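Local coordinates for galactitol-1-phosphate 5-dehydrogenase (Escherichia coli, PDB 4UEJ), which catalyses the NAD-dependent oxidation of galactitol 1-phosphate to D-tagatose 6-phosphate as a zinc-containing alcohol dehydrogenase, at the interface of chains A and B. Sequence-based numbering; all coordinates share one arbitrary frame. Chains: chain A/B, Galactitol-1-phosphate 5-dehydrogenase.

The interface of chains A and B. Residues chain A 93-94, 97, 99, 102; chain B 228-229, 252.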
loop_
_atom_site.group_PDB
_atom_site.type_symbol
_atom_site.label_atom_id
_atom_site.label_comp_id
_atom_site.label_asym_id
_atom_site.label_seq_id
_atom_site.Cartn_x
_atom_site.Cartn_y
_atom_site.Cartn_z
ATOM N N PRO A 93 -23.035 -0.163 8.327
ATOM C CA PRO A 93 -22.098 -1.248 8.641
ATOM C C PRO A 93 -20.671 -0.772 8.887
ATOM O O PRO A 93 -20.028 -1.296 9.790
ATOM C CB PRO A 93 -22.165 -2.137 7.394
ATOM C CG PRO A 93 -23.538 -1.924 6.875
ATOM C CD PRO A 93 -23.826 -0.462 7.117
ATOM N N GLU A 94 -20.193 0.190 8.102
ATOM C CA GLU A 94 -18.857 0.742 8.309
ATOM C C GLU A 94 -18.722 1.338 9.717
ATOM O O GLU A 94 -17.759 1.060 10.423
ATOM C CB GLU A 94 -18.542 1.797 7.246
ATOM C CG GLU A 94 -18.089 1.242 5.894
ATOM C CD GLU A 94 -19.244 0.803 4.998
ATOM O OE1 GLU A 94 -20.401 0.751 5.473
ATOM O OE2 GLU A 94 -18.988 0.509 3.809
ATOM N N LYS A 97 -18.447 -1.043 12.485
ATOM C CA LYS A 97 -17.139 -1.693 12.533
ATOM C C LYS A 97 -16.046 -0.742 13.013
ATOM O O LYS A 97 -14.886 -1.135 13.147
ATOM C CB LYS A 97 -16.775 -2.261 11.165
ATOM C CG LYS A 97 -17.474 -3.580 10.857
ATOM C CD LYS A 97 -17.075 -4.121 9.496
ATOM C CE LYS A 97 -17.760 -5.453 9.200
ATOM N NZ LYS A 97 -17.158 -6.579 9.967
ATOM N N PHE A 99 -15.254 1.935 11.357
ATOM C CA PHE A 99 -14.716 2.561 10.161
ATOM C C PHE A 99 -15.417 3.891 9.884
ATOM O O PHE A 99 -16.104 4.033 8.876
ATOM C CB PHE A 99 -14.877 1.629 8.961
ATOM C CG PHE A 99 -14.174 0.306 9.114
ATOM C CD1 PHE A 99 -13.135 0.150 10.022
ATOM C CD2 PHE A 99 -14.545 -0.774 8.341
ATOM C CE1 PHE A 99 -12.484 -1.057 10.157
ATOM C CE2 PHE A 99 -13.894 -1.987 8.463
ATOM C CZ PHE A 99 -12.868 -2.133 9.376
ATOM N N GLN A 102 -15.084 5.931 6.726
ATOM C CA GLN A 102 -15.689 5.340 5.540
ATOM C C GLN A 102 -17.212 5.390 5.592
ATOM O O GLN A 102 -17.891 4.768 4.768
ATOM C CB GLN A 102 -15.223 3.887 5.349
ATOM C CG GLN A 102 -13.768 3.766 4.874
ATOM C CD GLN A 102 -12.771 3.977 5.993
ATOM O OE1 GLN A 102 -12.915 3.415 7.075
ATOM N NE2 GLN A 102 -11.755 4.801 5.743
ATOM N N ARG B 228 -18.081 -6.564 0.768
ATOM C CA ARG B 228 -17.109 -5.470 0.685
ATOM C C ARG B 228 -16.137 -5.440 1.854
ATOM O O ARG B 228 -15.075 -4.804 1.761
ATOM C CB ARG B 228 -17.813 -4.107 0.568
ATOM C CG ARG B 228 -18.585 -3.634 1.790
ATOM C CD ARG B 228 -19.297 -2.320 1.429
ATOM N NE ARG B 228 -20.090 -1.729 2.505
ATOM C CZ ARG B 228 -21.342 -2.084 2.806
ATOM N NH1 ARG B 228 -21.943 -3.062 2.140
ATOM N NH2 ARG B 228 -21.993 -1.469 3.788
ATOM N N PHE B 229 -16.465 -6.127 2.945
ATOM C CA PHE B 229 -15.560 -6.087 4.099
ATOM C C PHE B 229 -14.577 -7.256 4.090
ATOM O O PHE B 229 -14.814 -8.266 3.433
ATOM C CB PHE B 229 -16.349 -6.073 5.408
ATOM C CG PHE B 229 -17.176 -4.829 5.606
ATOM C CD1 PHE B 229 -16.585 -3.645 6.024
ATOM C CD2 PHE B 229 -18.534 -4.844 5.377
ATOM C CE1 PHE B 229 -17.353 -2.495 6.216
ATOM C CE2 PHE B 229 -19.305 -3.701 5.569
ATOM C CZ PHE B 229 -18.713 -2.533 5.991
ATOM N N PRO B 252 -13.980 -1.202 1.973
ATOM C CA PRO B 252 -13.315 -0.494 3.073
ATOM C C PRO B 252 -12.260 -1.372 3.754
ATOM O O PRO B 252 -12.486 -2.566 4.027
ATOM C CB PRO B 252 -14.467 -0.149 4.030
ATOM C CG PRO B 252 -15.603 -0.959 3.604
ATOM C CD PRO B 252 -15.436 -1.251 2.149
#
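The ring of B:Phe229, with 83 Å² hidden by the partner, fits among A:Pro93, A:Glu94, A:Lys97 and A:Phe99, on and just after the short helix 93-96. A:Lys97 lays its aliphatic chain over one face, CD standing 3.8 Å from the ring centroid in a CH-pi contact. The chain runs extended to CE, which carries CD and CE across the ring, and a bend at the last torsion (chi4 -75°) then turns the terminal NZ away from it. B:Arg228 covers the opposite face with its own CG, so the ring is sandwiched between one methylene chain from each subunit. At the far rim CE2 lies 3.7 Å from CB of A:Pro93, and CZ is 3.5 Å from CD, the carboxylate carbon of A:Glu94. CD1 of the ring lies in plane at the edge of A:Phe99.

Alongside this apolar contact, A:Glu94 and B:Arg228 form a salt bridge. The guanidinium approaches side-on: NE donates to OE2 at 2.8 Å and NH2 to OE1 at 3.2 Å, both bonds nearly straight. Each carboxylate oxygen is met on its syn side, but from well out of the carboxylate plane; both oxygens lie close to the guanidinium plane, the two flat groups being turned 30° apart. A bend in the glutamate chain (chi2 82°) presents the carboxylate to the arginine, while the ring edge of B:Phe229 packs over the guanidinium face and should limit its swing. B:Pro252 borders the same carboxylate, its CG 3.7 Å from OE2. With an alanine at A:Glu94, the B:Arg228 guanidinium would probably lose its charge partner across the interface and B:Phe229 CZ part of its packing.

Helix 93-96 and the loop after it belong to the lobe carrying the four-cysteine structural zinc site, in which A:Cys92 and A:Cys95 are ligands. The patch thus docks this lobe onto the partner subunit and, repeated by the two-fold axis, contributes to the homodimer.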